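Local coordinates for bacteriorhodopsin (Nanosalina sp., PDB 6EYU), which pumps protons inward across the membrane as a retinal-binding, light-driven xenorhodopsin of the bacteriorhodopsin family, at the interface of chains A and B. Residues are numbered along the deposited sequence; one frame, centred on the assembly and turned at random. Chains: chain A/B, Bacteriorhodopsin.

Contact 1: the interface of chains A and B. Residues chain A 124, 126; chain B 57, 60-61, 64-65.
With CG anti to its own carbonyl carbon (chi1 -74°) and the chain fully extended beyond it (chi2 -176°), A:Gln124 carries its terminal amide from the end of helix 101-124 into chain B, where it meets B:Thr60. The B:Thr60 hydroxyl sits between its backbone N and carbonyl carbon, the crowded position (chi1 61°), and this brings it onto the incoming amide. The side-chain nitrogen A:Gln124 NE2 donates to B:Thr60 OG1 at 2.8 Å, a nearly straight bond with the oxygen close to the amide plane. The same hydroxyl donates to the backbone carbonyl B:Leu57 O at 2.4 Å, a shortness that is probably a refinement effect; the bond may tie the contact to the last turn of helix 42-59 and limit the hydroxyl's rotation. A second, weak bond runs from A:Gln124 NE2 to the amide oxygen B:Asn61 OD1 at 3.1 Å, the two amide planes standing nearly perpendicular.

At the other branch of the A:Gln124 amide, its oxygen as modelled faces B:Asn64 OD1, an apparent meeting of acceptors, although the amide orientations are not certain. A water to one side of the pair bridges them, 2.8 Å from A:Gln124 OE1 and 2.9 Å from B:Asn64 OD1, and may partly offset any repulsion. The stem packs too: A:Gln124 CB touches B:Asn64 CB at 3.7 Å. A:Ser126 OG adds a weak bond to B:Asn64 OD1 at 3.5 Å. A:Gln124, with 71 Å² of its surface hidden, is thus bonded to residues following helix 42-59, probably helping to register neighbouring protomers if this assembly is the native one.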
loop_
_atom_site.group_PDB
_atom_site.type_symbol
_atom_site.label_atom_id
_atom_site.label_comp_id
_atom_site.label_asym_id
_atom_site.label_seq_id
_atom_site.Cartn_x
_atom_site.Cartn_y
_atom_site.Cartn_z
ATOM N N GLN A 124 -5.375 20.219 5.393
ATOM C CA GLN A 124 -6.669 20.827 5.688
ATOM C C GLN A 124 -6.494 22.175 6.381
ATOM O O GLN A 124 -7.449 22.942 6.509
ATOM C CB GLN A 124 -7.504 19.898 6.572
ATOM C CG GLN A 124 -8.066 18.688 5.844
ATOM C CD GLN A 124 -8.961 17.841 6.727
ATOM O OE1 GLN A 124 -9.489 18.316 7.732
ATOM N NE2 GLN A 124 -9.130 16.577 6.358
ATOM N N SER A 126 -6.235 22.165 9.499
ATOM C CA SER A 126 -7.135 21.908 10.619
ATOM C C SER A 126 -6.491 20.942 11.607
ATOM O O SER A 126 -5.833 19.982 11.209
ATOM C CB SER A 126 -8.456 21.324 10.111
ATOM O OG SER A 126 -9.351 21.084 11.183
ATOM N N LEU B 57 -12.206 9.693 8.524
ATOM C CA LEU B 57 -11.097 10.634 8.433
ATOM C C LEU B 57 -11.024 11.250 7.040
ATOM O O LEU B 57 -10.788 12.448 6.894
ATOM C CB LEU B 57 -9.777 9.937 8.764
ATOM C CG LEU B 57 -9.447 9.863 10.256
ATOM C CD1 LEU B 57 -8.406 8.787 10.525
ATOM C CD2 LEU B 57 -8.972 11.215 10.765
ATOM N N THR B 60 -13.534 14.093 6.284
ATOM C CA THR B 60 -13.242 15.404 6.854
ATOM C C THR B 60 -12.703 16.353 5.788
ATOM O O THR B 60 -12.531 17.545 6.039
ATOM C CB THR B 60 -12.215 15.307 7.997
ATOM O OG1 THR B 60 -10.985 14.768 7.497
ATOM C CG2 THR B 60 -12.740 14.422 9.117
ATOM N N ASN B 61 -12.438 15.819 4.600
ATOM C CA ASN B 61 -11.921 16.628 3.501
ATOM C C ASN B 61 -13.056 17.316 2.747
ATOM O O ASN B 61 -12.816 18.129 1.855
ATOM C CB ASN B 61 -11.107 15.765 2.535
ATOM C CG ASN B 61 -9.748 15.391 3.093
ATOM O OD1 ASN B 61 -8.899 16.253 3.322
ATOM N ND2 ASN B 61 -9.524 14.097 3.288
ATOM N N ASN B 64 -13.220 20.399 5.544
ATOM C CA ASN B 64 -12.075 21.275 5.328
ATOM C C ASN B 64 -11.432 20.981 3.979
ATOM O O ASN B 64 -10.947 19.874 3.743
ATOM C CB ASN B 64 -11.045 21.087 6.443
ATOM C CG ASN B 64 -11.590 21.458 7.807
ATOM O OD1 ASN B 64 -11.729 20.606 8.685
ATOM N ND2 ASN B 64 -11.931 22.728 7.982
ATOM N N GLN B 65 -11.394 21.987 3.113
ATOM C CA GLN B 65 -10.852 21.812 1.773
ATOM C C GLN B 65 -9.366 21.485 1.832
ATOM O O GLN B 65 -8.604 22.129 2.554
ATOM C CB GLN B 65 -11.074 23.068 0.933
ATOM C CG GLN B 65 -10.198 23.134 -0.308
ATOM C CD GLN B 65 -10.847 23.901 -1.441
ATOM O OE1 GLN B 65 -11.262 23.319 -2.444
ATOM N NE2 GLN B 65 -10.961 25.214 -1.277
HETATM O O HOH W 1 -10.977 18.132 10.070
#

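Contact 2: the interface of chains A and B. Residues chain A 105-106, 109-110, 112-113, 136; chain B 49-50, 54, 57.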
loop_
_atom_site.group_PDB
_atom_site.type_symbol
_atom_site.label_atom_id
_atom_site.label_comp_id
_atom_site.label_asym_id
_atom_site.label_seq_id
_atom_site.Cartn_x
_atom_site.Cartn_y
_atom_site.Cartn_z
ATOM N N GLY A 105 -1.341 -6.440 12.565
ATOM C CA GLY A 105 -2.119 -5.643 11.624
ATOM C C GLY A 105 -2.672 -4.384 12.263
ATOM O O GLY A 105 -2.601 -3.301 11.682
ATOM N N ALA A 106 -3.240 -4.531 13.456
ATOM C CA ALA A 106 -3.762 -3.390 14.199
ATOM C C ALA A 106 -2.646 -2.401 14.519
ATOM O O ALA A 106 -2.805 -1.193 14.343
ATOM C CB ALA A 106 -4.433 -3.860 15.480
ATOM N N GLY A 109 -1.573 -0.740 11.252
ATOM C CA GLY A 109 -2.644 0.047 10.657
ATOM C C GLY A 109 -2.893 1.336 11.415
ATOM O O GLY A 109 -3.099 2.391 10.815
ATOM N N ALA A 110 -2.852 1.253 12.740
ATOM C CA ALA A 110 -2.972 2.435 13.585
ATOM C C ALA A 110 -1.864 3.434 13.268
ATOM O O ALA A 110 -2.113 4.633 13.146
ATOM C CB ALA A 110 -2.922 2.041 15.053
ATOM N N PHE A 112 -0.017 3.737 10.472
ATOM C CA PHE A 112 -0.146 4.276 9.125
ATOM C C PHE A 112 -1.266 5.311 9.067
ATOM O O PHE A 112 -1.078 6.419 8.563
ATOM C CB PHE A 112 -0.435 3.144 8.137
ATOM C CG PHE A 112 -1.083 3.601 6.864
ATOM C CD1 PHE A 112 -0.325 4.159 5.849
ATOM C CD2 PHE A 112 -2.440 3.416 6.657
ATOM C CE1 PHE A 112 -0.913 4.557 4.663
ATOM C CE2 PHE A 112 -3.034 3.810 5.473
ATOM C CZ PHE A 112 -2.269 4.381 4.475
ATOM N N THR A 113 -2.407 4.964 9.653
ATOM C CA THR A 113 -3.543 5.876 9.751
ATOM C C THR A 113 -3.148 7.121 10.537
ATOM O O THR A 113 -3.515 8.242 10.186
ATOM C CB THR A 113 -4.720 5.197 10.473
ATOM O OG1 THR A 113 -4.946 3.898 9.912
ATOM C CG2 THR A 113 -5.983 6.029 10.348
ATOM N N LEU A 136 -4.998 7.540 18.370
ATOM C CA LEU A 136 -4.500 6.343 17.708
ATOM C C LEU A 136 -3.145 5.937 18.275
ATOM O O LEU A 136 -2.896 4.759 18.530
ATOM C CB LEU A 136 -4.383 6.581 16.202
ATOM C CG LEU A 136 -5.700 6.453 15.433
ATOM C CD1 LEU A 136 -5.514 6.833 13.972
ATOM C CD2 LEU A 136 -6.248 5.040 15.560
ATOM N N PHE B 49 -13.061 -1.525 12.811
ATOM C CA PHE B 49 -12.560 -0.299 13.423
ATOM C C PHE B 49 -11.894 0.589 12.377
ATOM O O PHE B 49 -12.253 1.756 12.224
ATOM C CB PHE B 49 -11.566 -0.619 14.541
ATOM C CG PHE B 49 -10.870 0.592 15.098
ATOM C CD1 PHE B 49 -11.540 1.463 15.941
ATOM C CD2 PHE B 49 -9.589 0.920 14.686
ATOM C CE1 PHE B 49 -10.910 2.587 16.442
ATOM C CE2 PHE B 49 -8.957 2.049 15.174
ATOM C CZ PHE B 49 -9.617 2.882 16.055
ATOM N N PHE B 50 -10.954 0.019 11.630
ATOM C CA PHE B 50 -10.180 0.787 10.662
ATOM C C PHE B 50 -11.053 1.223 9.491
ATOM O O PHE B 50 -10.910 2.334 8.980
ATOM C CB PHE B 50 -8.998 -0.037 10.148
ATOM C CG PHE B 50 -7.805 -0.016 11.060
ATOM C CD1 PHE B 50 -7.128 1.167 11.309
ATOM C CD2 PHE B 50 -7.435 -1.151 11.762
ATOM C CE1 PHE B 50 -6.062 1.202 12.186
ATOM C CE2 PHE B 50 -6.359 -1.128 12.627
ATOM C CZ PHE B 50 -5.678 0.052 12.849
ATOM N N TRP B 54 -11.116 4.975 9.084
ATOM C CA TRP B 54 -10.517 5.438 7.838
ATOM C C TRP B 54 -11.510 6.285 7.051
ATOM O O TRP B 54 -11.236 7.442 6.731
ATOM C CB TRP B 54 -10.058 4.253 6.986
ATOM C CG TRP B 54 -9.342 4.670 5.738
ATOM C CD1 TRP B 54 -9.897 4.855 4.504
ATOM C CD2 TRP B 54 -8.003 5.177 5.650
ATOM N NE1 TRP B 54 -8.975 5.399 3.644
ATOM C CE2 TRP B 54 -7.799 5.594 4.320
ATOM C CE3 TRP B 54 -6.959 5.318 6.569
ATOM C CZ2 TRP B 54 -6.587 6.122 3.881
ATOM C CZ3 TRP B 54 -5.755 5.841 6.131
ATOM C CH2 TRP B 54 -5.577 6.230 4.798
ATOM N N LEU B 57 -12.206 9.693 8.524
ATOM C CA LEU B 57 -11.097 10.634 8.433
ATOM C C LEU B 57 -11.024 11.250 7.040
ATOM O O LEU B 57 -10.788 12.448 6.894
ATOM C CB LEU B 57 -9.777 9.937 8.764
ATOM C CG LEU B 57 -9.447 9.863 10.256
ATOM C CD1 LEU B 57 -8.406 8.787 10.525
ATOM C CD2 LEU B 57 -8.972 11.215 10.765
#
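This patch belongs to a helix-to-helix interface within the seven-helix rhodopsin fold: helix 101-124 of chain A, aided by helix 128-145, packs against helix 42-59 of chain B. The phenyl ring of B:Phe50 approaches a stretch of small residues edge-on. A:Ala110 CA lies in the plane of the ring, 3.6 Å from B:Phe50 CE1, and the CE2 corner meets A:Ala106 CA at 3.8 Å. A:Gly109, with no side chain, lets the ring tip come to the backbone, its CA being 3.7 Å from B:Phe50 CZ. On one face, the ring is backed within its own chain by B:Phe49 CD2, over its centre, which probably helps to hold its tilt.

Further along, A:Phe112 and B:Trp54 meet rim beside rim, in nearly parallel, offset planes without face-to-face overlap: A:Phe112 CE2 is 3.5 Å from B:Trp54 CZ3, on the outer rim of the indole's six-membered ring. B:Trp54 reaches this position with CG anti to its backbone N (chi1 -176°). Between the two aromatic contacts stands A:Thr113. Its hydroxyl OG1 donates back to A:Gly109 O at 2.5 Å, short and from above the carbonyl plane, off the lone pair, so this geometry is approximate. Its methyl CG2 points across to B:Leu57 CD1 at 3.7 Å and to the rim of B:Trp54. A serine in place of A:Thr113 lacks the methyl and would probably open a gap beside B:Leu57 CD1 and the indole rim. A:Leu136 CD2 adds a looser contact, 4.0 Å from B:Phe49 CZ. No polar pair reaches across, so the patch works by shape and apolar burial; it likely joins protomers within the membrane, if the deposited assembly reflects the native one.

The C-alpha centres of contact 1 and contact 2 lie about 17 Å apart. Helix 101-124 of chain A is common to both, while contact 1 engages the segment after helix 42-59 of chain B and contact 2 the helix itself. B:Leu57 belongs to both: its carbonyl supports contact 1 from the second shell, its side chain packs in contact 2. The interface is not an exact two-fold, since different helices of identical chains meet, consistent with a repeating ring of the three copies in the assembly. Such a ring would probably combine directional bonding at the helix ends with apolar packing along the flanks.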